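Local atomic coordinates of beta 1-3 glucanase (Clostridium beijerinckii NCIMB 8052, PDB entry 5H4E), a protein that probably hydrolyses beta-1,3-glucans as a glycoside hydrolase of family 64. Residues R96-Y101 with L105-N110; A183-A188 with A334-D339; H240-T245 with F260-N265. One frame throughout, in Å; residues are numbered along the deposited sequence.

Interaction 1: R96-Y101 with L105-N110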
loop_
_atom_site.group_PDB
_atom_site.type_symbol
_atom_site.label_atom_id
_atom_site.label_comp_id
_atom_site.label_asym_id
_atom_site.label_seq_id
_atom_site.Cartn_x
_atom_site.Cartn_y
_atom_site.Cartn_z
ATOM N N ARG A 96 -2.875 7.632 6.985
ATOM C CA ARG A 96 -3.570 6.354 6.892
ATOM C C ARG A 96 -4.867 6.401 7.696
ATOM O O ARG A 96 -4.870 6.815 8.859
ATOM C CB ARG A 96 -2.700 5.218 7.413
ATOM C CG ARG A 96 -1.448 4.980 6.610
ATOM C CD ARG A 96 -0.664 3.865 7.244
ATOM N NE ARG A 96 0.422 3.434 6.392
ATOM C CZ ARG A 96 1.135 2.333 6.594
ATOM N NH1 ARG A 96 0.866 1.543 7.624
ATOM N NH2 ARG A 96 2.110 2.018 5.752
ATOM N N MET A 97 -5.965 5.977 7.077
ATOM C CA MET A 97 -7.206 5.785 7.813
ATOM C C MET A 97 -7.379 4.305 8.097
ATOM O O MET A 97 -7.775 3.557 7.211
ATOM C CB MET A 97 -8.415 6.313 7.031
ATOM C CG MET A 97 -9.737 6.169 7.784
ATOM S SD MET A 97 -11.038 7.068 6.901
ATOM C CE MET A 97 -12.377 7.054 8.086
ATOM N N TYR A 98 -7.069 3.881 9.319
ATOM C CA TYR A 98 -7.255 2.485 9.709
ATOM C C TYR A 98 -8.721 2.247 10.037
ATOM O O TYR A 98 -9.318 3.018 10.775
ATOM C CB TYR A 98 -6.406 2.120 10.944
ATOM C CG TYR A 98 -4.913 2.083 10.718
ATOM C CD1 TYR A 98 -4.290 0.926 10.265
ATOM C CD2 TYR A 98 -4.122 3.189 11.002
ATOM C CE1 TYR A 98 -2.928 0.879 10.073
ATOM C CE2 TYR A 98 -2.754 3.155 10.807
ATOM C CZ TYR A 98 -2.163 1.989 10.348
ATOM O OH TYR A 98 -0.802 1.937 10.154
ATOM N N ILE A 99 -9.288 1.176 9.494
ATOM C CA ILE A 99 -10.665 0.816 9.771
ATOM C C ILE A 99 -10.683 -0.645 10.197
ATOM O O ILE A 99 -10.337 -1.522 9.405
ATOM C CB ILE A 99 -11.577 1.045 8.549
ATOM C CG1 ILE A 99 -11.534 2.526 8.146
ATOM C CG2 ILE A 99 -13.034 0.622 8.871
ATOM C CD1 ILE A 99 -12.208 2.826 6.829
ATOM N N SER A 100 -11.057 -0.904 11.451
ATOM C CA SER A 100 -11.034 -2.270 11.973
ATOM C C SER A 100 -12.428 -2.729 12.372
ATOM O O SER A 100 -13.318 -1.916 12.617
ATOM C CB SER A 100 -10.077 -2.394 13.162
ATOM O OG SER A 100 -10.451 -1.527 14.219
ATOM N N TYR A 101 -12.608 -4.044 12.400
ATOM C CA TYR A 101 -13.880 -4.656 12.742
ATOM C C TYR A 101 -13.780 -5.297 14.131
ATOM O O TYR A 101 -12.743 -5.882 14.469
ATOM C CB TYR A 101 -14.246 -5.722 11.704
ATOM C CG TYR A 101 -14.598 -5.244 10.306
ATOM C CD1 TYR A 101 -14.962 -3.921 10.046
ATOM C CD2 TYR A 101 -14.617 -6.149 9.246
ATOM C CE1 TYR A 101 -15.310 -3.519 8.757
ATOM C CE2 TYR A 101 -14.956 -5.763 7.972
ATOM C CZ TYR A 101 -15.307 -4.458 7.728
ATOM O OH TYR A 101 -15.643 -4.113 6.434
ATOM N N LEU A 105 -7.699 -1.102 16.708
ATOM C CA LEU A 105 -6.317 -1.555 16.645
ATOM C C LEU A 105 -5.556 -1.040 17.855
ATOM O O LEU A 105 -5.964 -0.056 18.487
ATOM C CB LEU A 105 -5.658 -1.081 15.348
ATOM C CG LEU A 105 -6.310 -1.642 14.081
ATOM C CD1 LEU A 105 -5.603 -1.139 12.843
ATOM C CD2 LEU A 105 -6.237 -3.156 14.153
ATOM N N TYR A 106 -4.471 -1.726 18.196
ATOM C CA TYR A 106 -3.577 -1.273 19.258
ATOM C C TYR A 106 -2.368 -0.553 18.665
ATOM O O TYR A 106 -1.435 -1.197 18.171
ATOM C CB TYR A 106 -3.097 -2.444 20.106
ATOM C CG TYR A 106 -4.179 -3.245 20.776
ATOM C CD1 TYR A 106 -4.696 -2.868 22.013
ATOM C CD2 TYR A 106 -4.665 -4.402 20.189
ATOM C CE1 TYR A 106 -5.681 -3.610 22.634
ATOM C CE2 TYR A 106 -5.651 -5.156 20.800
ATOM C CZ TYR A 106 -6.151 -4.759 22.028
ATOM O OH TYR A 106 -7.128 -5.515 22.628
ATOM N N ILE A 107 -2.390 0.777 18.709
ATOM C CA ILE A 107 -1.311 1.578 18.150
ATOM C C ILE A 107 -0.424 2.164 19.255
ATOM O O ILE A 107 -0.891 2.955 20.077
ATOM C CB ILE A 107 -1.876 2.721 17.273
ATOM C CG1 ILE A 107 -2.593 2.133 16.044
ATOM C CG2 ILE A 107 -0.777 3.685 16.887
ATOM C CD1 ILE A 107 -3.267 3.172 15.162
ATOM N N LYS A 108 0.848 1.769 19.265
ATOM C CA LYS A 108 1.827 2.260 20.243
ATOM C C LYS A 108 2.524 3.544 19.777
ATOM O O LYS A 108 3.232 3.535 18.769
ATOM C CB LYS A 108 2.879 1.178 20.516
ATOM C CG LYS A 108 3.865 1.479 21.649
ATOM C CD LYS A 108 3.200 1.318 23.005
ATOM C CE LYS A 108 4.223 1.160 24.127
ATOM N NZ LYS A 108 3.544 0.731 25.393
ATOM N N VAL A 109 2.345 4.641 20.512
ATOM C CA VAL A 109 3.073 5.871 20.193
ATOM C C VAL A 109 4.489 5.765 20.759
ATOM O O VAL A 109 4.687 5.215 21.842
ATOM C CB VAL A 109 2.377 7.142 20.758
ATOM C CG1 VAL A 109 3.139 8.405 20.327
ATOM C CG2 VAL A 109 0.928 7.213 20.302
ATOM N N ASN A 110 5.468 6.285 20.030
ATOM C CA ASN A 110 6.868 6.111 20.408
ATOM C C ASN A 110 7.758 7.303 20.059
ATOM O O ASN A 110 7.279 8.435 19.953
ATOM C CB ASN A 110 7.423 4.850 19.742
ATOM C CG ASN A 110 7.276 4.866 18.228
ATOM O OD1 ASN A 110 7.360 5.916 17.588
ATOM N ND2 ASN A 110 7.053 3.694 17.647
#
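Tyr-98 and Ser-100 of strand 95-101 meet Leu-105 and Ile-107. At the start of the segment, Arg-96 NH1 donates to Tyr-98 OH at 3.1 Å, with an N-H...O angle of 155°. The oxygen lies close to the guanidinium plane, at its edge. This bond should restrain the far end of the ring. Met-97 turns to the other side of the strand and packs on Ile-371. Tyr-98 then makes the main apolar contact. Tyr-98 CD1 lies 3.6 Å from Leu-105 CD1, and the two side chains cross at about a right angle. From the same side of the ring plane, Ile-107 CD1 comes obliquely within 4.2 Å of Tyr-98 CD2. Tyr-119 of strand 117-120 touches both Tyr-98 and Ile-107. Strand 95-101 belongs to an antiparallel sheet, bonded to strands 26-33 and 136-144. Ile-99, like Met-97, faces strand 366-374 of the neighbouring mixed sheet. Ser-100 turns back to the 105-110 side, with Ser-100 CB 3.9 Å from Leu-105 CG. With chi1 at 59°, its OG sits between the backbone N and carbonyl carbon and bonds Lys-103 O, in the turn that leads to Leu-105. Phe-136 touches both Ser-100 and Leu-105.

Interaction 2: A183-A188 with A334-D339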
loop_
_atom_site.group_PDB
_atom_site.type_symbol
_atom_site.label_atom_id
_atom_site.label_comp_id
_atom_site.label_asym_id
_atom_site.label_seq_id
_atom_site.Cartn_x
_atom_site.Cartn_y
_atom_site.Cartn_z
ATOM N N ALA A 183 -15.265 -14.328 1.593
ATOM C CA ALA A 183 -15.252 -15.785 1.424
ATOM C C ALA A 183 -14.946 -16.172 -0.015
ATOM O O ALA A 183 -14.120 -17.049 -0.267
ATOM C CB ALA A 183 -16.589 -16.392 1.854
ATOM N N ASP A 184 -15.616 -15.533 -0.965
ATOM C CA ASP A 184 -15.390 -15.872 -2.374
ATOM C C ASP A 184 -13.983 -15.525 -2.826
ATOM O O ASP A 184 -13.388 -16.272 -3.586
ATOM C CB ASP A 184 -16.389 -15.172 -3.287
ATOM C CG ASP A 184 -17.777 -15.765 -3.197
ATOM O OD1 ASP A 184 -17.954 -16.844 -2.572
ATOM O OD2 ASP A 184 -18.695 -15.145 -3.766
ATOM N N LEU A 185 -13.450 -14.395 -2.358
ATOM C CA LEU A 185 -12.107 -13.977 -2.759
ATOM C C LEU A 185 -11.028 -14.895 -2.171
ATOM O O LEU A 185 -10.084 -15.288 -2.871
ATOM C CB LEU A 185 -11.859 -12.517 -2.361
ATOM C CG LEU A 185 -12.605 -11.469 -3.189
ATOM C CD1 LEU A 185 -12.560 -10.097 -2.495
ATOM C CD2 LEU A 185 -12.020 -11.386 -4.610
ATOM N N MET A 186 -11.169 -15.227 -0.893
ATOM C CA MET A 186 -10.291 -16.195 -0.239
ATOM C C MET A 186 -10.246 -17.530 -0.982
ATOM O O MET A 186 -9.171 -18.065 -1.268
ATOM C CB MET A 186 -10.755 -16.454 1.195
ATOM C CG MET A 186 -10.737 -15.261 2.114
ATOM S SD MET A 186 -9.069 -14.825 2.565
ATOM C CE MET A 186 -9.370 -13.877 4.053
ATOM N N ASN A 187 -11.422 -18.075 -1.271
ATOM C CA ASN A 187 -11.511 -19.363 -1.957
ATOM C C ASN A 187 -10.943 -19.297 -3.373
ATOM O O ASN A 187 -10.180 -20.172 -3.781
ATOM C CB ASN A 187 -12.957 -19.850 -1.993
ATOM C CG ASN A 187 -13.487 -20.214 -0.610
ATOM O OD1 ASN A 187 -12.726 -20.607 0.281
ATOM N ND2 ASN A 187 -14.795 -20.097 -0.429
ATOM N N ALA A 188 -11.321 -18.260 -4.116
ATOM C CA ALA A 188 -10.811 -18.076 -5.473
ATOM C C ALA A 188 -9.303 -17.938 -5.488
ATOM O O ALA A 188 -8.645 -18.513 -6.348
ATOM C CB ALA A 188 -11.439 -16.871 -6.126
ATOM N N ALA A 334 -0.176 -10.107 -6.624
ATOM C CA ALA A 334 -0.612 -8.821 -7.169
ATOM C C ALA A 334 -1.624 -9.021 -8.292
ATOM O O ALA A 334 -2.660 -8.355 -8.338
ATOM C CB ALA A 334 0.581 -8.018 -7.680
ATOM N N LYS A 335 -1.307 -9.937 -9.198
ATOM C CA LYS A 335 -2.184 -10.219 -10.337
ATOM C C LYS A 335 -3.587 -10.625 -9.876
ATOM O O LYS A 335 -4.582 -10.189 -10.468
ATOM C CB LYS A 335 -1.559 -11.295 -11.223
ATOM C CG LYS A 335 -2.466 -11.872 -12.337
ATOM C CD LYS A 335 -3.011 -10.833 -13.332
ATOM C CE LYS A 335 -3.606 -11.537 -14.581
ATOM N NZ LYS A 335 -4.272 -10.574 -15.527
ATOM N N PHE A 336 -3.684 -11.427 -8.813
ATOM C CA PHE A 336 -5.011 -11.793 -8.316
ATOM C C PHE A 336 -5.872 -10.557 -7.981
ATOM O O PHE A 336 -7.061 -10.501 -8.332
ATOM C CB PHE A 336 -4.933 -12.704 -7.077
ATOM C CG PHE A 336 -6.277 -13.274 -6.693
ATOM C CD1 PHE A 336 -7.041 -12.691 -5.701
ATOM C CD2 PHE A 336 -6.798 -14.362 -7.383
ATOM C CE1 PHE A 336 -8.299 -13.199 -5.372
ATOM C CE2 PHE A 336 -8.042 -14.876 -7.064
ATOM C CZ PHE A 336 -8.794 -14.291 -6.059
ATOM N N TRP A 337 -5.295 -9.563 -7.313
ATOM C CA TRP A 337 -6.122 -8.421 -6.894
ATOM C C TRP A 337 -6.517 -7.596 -8.124
ATOM O O TRP A 337 -7.644 -7.115 -8.212
ATOM C CB TRP A 337 -5.397 -7.603 -5.789
ATOM C CG TRP A 337 -5.056 -8.569 -4.687
ATOM C CD1 TRP A 337 -3.812 -8.954 -4.272
ATOM C CD2 TRP A 337 -5.991 -9.382 -3.964
ATOM N NE1 TRP A 337 -3.922 -9.938 -3.309
ATOM C CE2 TRP A 337 -5.251 -10.216 -3.109
ATOM C CE3 TRP A 337 -7.392 -9.464 -3.940
ATOM C CZ2 TRP A 337 -5.859 -11.126 -2.254
ATOM C CZ3 TRP A 337 -7.990 -10.375 -3.110
ATOM C CH2 TRP A 337 -7.223 -11.192 -2.270
ATOM N N HIS A 338 -5.626 -7.494 -9.102
ATOM C CA HIS A 338 -5.984 -6.824 -10.342
ATOM C C HIS A 338 -7.167 -7.538 -10.989
ATOM O O HIS A 338 -8.088 -6.894 -11.491
ATOM C CB HIS A 338 -4.790 -6.759 -11.301
ATOM C CG HIS A 338 -3.752 -5.764 -10.879
ATOM N ND1 HIS A 338 -3.863 -4.417 -11.144
ATOM C CD2 HIS A 338 -2.602 -5.920 -10.183
ATOM C CE1 HIS A 338 -2.818 -3.784 -10.634
ATOM N NE2 HIS A 338 -2.039 -4.674 -10.042
ATOM N N ASP A 339 -7.166 -8.867 -10.928
ATOM C CA ASP A 339 -8.223 -9.646 -11.572
ATOM C C ASP A 339 -9.521 -9.577 -10.779
ATOM O O ASP A 339 -10.568 -10.027 -11.254
ATOM C CB ASP A 339 -7.801 -11.110 -11.754
ATOM C CG ASP A 339 -6.831 -11.302 -12.907
ATOM O OD1 ASP A 339 -6.691 -10.390 -13.749
ATOM O OD2 ASP A 339 -6.207 -12.381 -12.976
#
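Phe-336 reaches across to the helix that carries Leu-185 and Ala-188. Its CG is anti to the backbone N (chi1 -170°), and the far end of the ring does the touching. Phe-336 CZ lies 3.6 Å from the carbonyl oxygen Leu-185 O, which approaches the ring obliquely. Ala-188 CB comes in at the ring edge, in its plane, 3.7 Å from Phe-336 CZ. The Ala-188 carbonyl carbon C is 3.7 Å from Phe-336 CE2. Leu-185 CD2 adds looser contacts, 4.2 Å from Phe-336 CE1 and 4.4 Å from Trp-337 CZ3. The two rings also support each other, with Phe-336 CD1 3.5 Å above one face of Trp-337, toward its rim. Further out, His-340 stacks on Phe-336 and Tyr-189 meets it edge-to-face. Phe-158 stacks on Trp-337, and Phe-333 meets it edge-to-face. These aromatic residues probably fix both rings. Two helices far apart in sequence thus pack through an aromatic cluster. The axes of segments 183-188 and 334-339 are 11.6 Å apart at 138°, closer to antiparallel than parallel. The Phe-336 ring mainly spans this gap, with Trp-337 and Leu-185 beside it. It packs on apolar side chains and on helix backbone, without a polar bond between the segments, so van der Waals packing probably dominates.

Interaction 3: H240-T245 with F260-N265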
loop_
_atom_site.group_PDB
_atom_site.type_symbol
_atom_site.label_atom_id
_atom_site.label_comp_id
_atom_site.label_asym_id
_atom_site.label_seq_id
_atom_site.Cartn_x
_atom_site.Cartn_y
_atom_site.Cartn_z
ATOM N N HIS A 240 22.515 -6.076 -24.441
ATOM C CA HIS A 240 21.382 -5.487 -25.143
ATOM C C HIS A 240 20.928 -4.229 -24.415
ATOM O O HIS A 240 21.212 -4.065 -23.234
ATOM C CB HIS A 240 20.224 -6.482 -25.269
ATOM C CG HIS A 240 20.588 -7.744 -25.989
ATOM N ND1 HIS A 240 21.235 -8.791 -25.372
ATOM C CD2 HIS A 240 20.424 -8.114 -27.283
ATOM C CE1 HIS A 240 21.447 -9.758 -26.248
ATOM N NE2 HIS A 240 20.961 -9.374 -27.414
ATOM N N GLU A 241 20.233 -3.345 -25.126
ATOM C CA GLU A 241 19.704 -2.120 -24.528
ATOM C C GLU A 241 18.278 -2.312 -24.047
ATOM O O GLU A 241 17.452 -2.925 -24.732
ATOM C CB GLU A 241 19.737 -0.950 -25.517
ATOM C CG GLU A 241 21.110 -0.329 -25.732
ATOM C CD GLU A 241 21.619 0.428 -24.514
ATOM O OE1 GLU A 241 20.937 1.379 -24.057
ATOM O OE2 GLU A 241 22.716 0.083 -24.032
ATOM N N LEU A 242 18.004 -1.788 -22.860
ATOM C CA LEU A 242 16.648 -1.682 -22.342
ATOM C C LEU A 242 16.188 -0.258 -22.571
ATOM O O LEU A 242 16.682 0.668 -21.932
ATOM C CB LEU A 242 16.606 -2.039 -20.852
ATOM C CG LEU A 242 15.321 -1.789 -20.063
ATOM C CD1 LEU A 242 14.151 -2.388 -20.775
ATOM C CD2 LEU A 242 15.459 -2.423 -18.688
ATOM N N THR A 243 15.255 -0.074 -23.490
ATOM C CA THR A 243 14.803 1.263 -23.832
ATOM C C THR A 243 13.316 1.409 -23.613
ATOM O O THR A 243 12.528 0.609 -24.123
ATOM C CB THR A 243 15.129 1.602 -25.285
ATOM O OG1 THR A 243 16.537 1.429 -25.495
ATOM C CG2 THR A 243 14.734 3.037 -25.601
ATOM N N PHE A 244 12.935 2.427 -22.846
ATOM C CA PHE A 244 11.529 2.659 -22.579
ATOM C C PHE A 244 11.211 4.148 -22.504
ATOM O O PHE A 244 12.087 4.989 -22.279
ATOM C CB PHE A 244 11.100 1.944 -21.291
ATOM C CG PHE A 244 11.593 2.595 -20.024
ATOM C CD1 PHE A 244 12.822 2.245 -19.480
ATOM C CD2 PHE A 244 10.808 3.528 -19.356
ATOM C CE1 PHE A 244 13.267 2.834 -18.300
ATOM C CE2 PHE A 244 11.248 4.118 -18.178
ATOM C CZ PHE A 244 12.479 3.775 -17.657
ATOM N N THR A 245 9.939 4.459 -22.710
ATOM C CA THR A 245 9.466 5.823 -22.649
ATOM C C THR A 245 8.303 5.919 -21.676
ATOM O O THR A 245 7.398 5.090 -21.708
ATOM C CB THR A 245 9.027 6.320 -24.031
ATOM O OG1 THR A 245 10.109 6.160 -24.956
ATOM C CG2 THR A 245 8.623 7.787 -23.976
ATOM N N PHE A 260 22.963 -1.232 -13.247
ATOM C CA PHE A 260 22.102 -0.993 -14.395
ATOM C C PHE A 260 22.182 0.492 -14.674
ATOM O O PHE A 260 21.662 1.293 -13.900
ATOM C CB PHE A 260 20.644 -1.407 -14.125
ATOM C CG PHE A 260 19.969 -2.086 -15.298
ATOM C CD1 PHE A 260 19.382 -3.334 -15.156
ATOM C CD2 PHE A 260 20.014 -1.512 -16.558
ATOM C CE1 PHE A 260 18.765 -3.949 -16.237
ATOM C CE2 PHE A 260 19.423 -2.129 -17.652
ATOM C CZ PHE A 260 18.801 -3.348 -17.495
ATOM N N VAL A 261 22.844 0.862 -15.768
ATOM C CA VAL A 261 23.125 2.266 -16.072
ATOM C C VAL A 261 22.292 2.821 -17.228
ATOM O O VAL A 261 22.254 2.248 -18.321
ATOM C CB VAL A 261 24.624 2.456 -16.410
ATOM C CG1 VAL A 261 25.035 3.900 -16.196
ATOM C CG2 VAL A 261 25.472 1.505 -15.570
ATOM N N PHE A 262 21.639 3.951 -16.984
ATOM C CA PHE A 262 20.742 4.545 -17.961
ATOM C C PHE A 262 21.170 5.942 -18.391
ATOM O O PHE A 262 21.887 6.654 -17.681
ATOM C CB PHE A 262 19.305 4.628 -17.411
ATOM C CG PHE A 262 18.641 3.287 -17.202
ATOM C CD1 PHE A 262 18.997 2.483 -16.129
ATOM C CD2 PHE A 262 17.637 2.850 -18.063
ATOM C CE1 PHE A 262 18.381 1.268 -15.922
ATOM C CE2 PHE A 262 17.020 1.627 -17.866
ATOM C CZ PHE A 262 17.393 0.832 -16.800
ATOM N N ASN A 263 20.703 6.327 -19.567
ATOM C CA ASN A 263 20.767 7.710 -20.000
ATOM C C ASN A 263 19.353 8.244 -20.134
ATOM O O ASN A 263 18.390 7.495 -19.976
ATOM C CB ASN A 263 21.534 7.837 -21.317
ATOM C CG ASN A 263 20.782 7.255 -22.505
ATOM O OD1 ASN A 263 19.798 6.522 -22.353
ATOM N ND2 ASN A 263 21.270 7.559 -23.707
ATOM N N LYS A 264 19.232 9.532 -20.422
ATOM C CA LYS A 264 17.935 10.175 -20.571
ATOM C C LYS A 264 17.905 10.992 -21.855
ATOM O O LYS A 264 18.768 11.845 -22.071
ATOM C CB LYS A 264 17.642 11.063 -19.359
ATOM C CG LYS A 264 16.327 11.805 -19.408
ATOM C CD LYS A 264 16.201 12.678 -18.160
ATOM C CE LYS A 264 14.907 13.466 -18.123
ATOM N NZ LYS A 264 14.803 14.207 -16.831
ATOM N N ASN A 265 16.916 10.716 -22.700
ATOM C CA ASN A 265 16.776 11.373 -23.996
ATOM C C ASN A 265 18.067 11.378 -24.816
ATOM O O ASN A 265 18.422 12.379 -25.442
ATOM C CB ASN A 265 16.264 12.802 -23.803
ATOM C CG ASN A 265 14.888 12.840 -23.152
ATOM O OD1 ASN A 265 14.022 12.005 -23.439
ATOM N ND2 ASN A 265 14.684 13.804 -22.268
#
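Beside Leu-242 and Phe-262, which touch across the contact, the carboxylate oxygen Glu-241 OE1 is gripped by two hydroxyls, Ser-252 OG and Tyr-269 OH. Ser-252 OG also bonds Thr-243 OG1, which ties the strand edge to its neighbour. The contact itself is apolar and lies on the other face of the sheet. Leu-242 CD2 is 3.7 Å from Phe-260 CZ, and the two side chains cross at about a right angle. A chi1 of 171° swings Leu-242 CG away from its backbone N, toward these rings. Leu-242 CD2 also lies 4.2 Å from Phe-262 CZ. One branch of the leucine thus meets both aromatic rings. Next along the strand, Phe-244 CE1 is 4.0 Å from Phe-262 CE2. That second carbon lies at the edge of the Phe-244 ring, near its plane, and the two side chains again cross almost squarely. Both strands run antiparallel to strand 249-256, which lies between them. They therefore point roughly the same way, at 43° to each other, with segment axes 9.0 Å apart. Gly-253 and Tyr-251 bond the backbones of Leu-242 and Phe-244. Ile-299 and Gln-302 of helix 294-309 touch Phe-262 and Phe-244, while Met-312 and Pro-315 from a loop pack on Leu-242.

In the fold
The three contacts are spread across the chain and do not touch one another. Interaction 1 comes first in sequence. It sets strand 95-101 of the large antiparallel sheet against the chain leading into strand 108-111, of a small two-stranded sheet. Interaction 2 joins helices 182-192 and 332-339; its centre is 25 Å from that of interaction 1 and 35 Å from that of interaction 3. Interaction 3 lies in the separate four-stranded sheet. The chain leaves helix 182-192, builds that sheet and returns to helix 332-339. Interactions 1 and 3 lie on opposite sides of the chain's centre, 42 Å apart between centres. Interaction 2 thus lies between the sheet-rich region of interaction 1 and the smaller sheet of interaction 3.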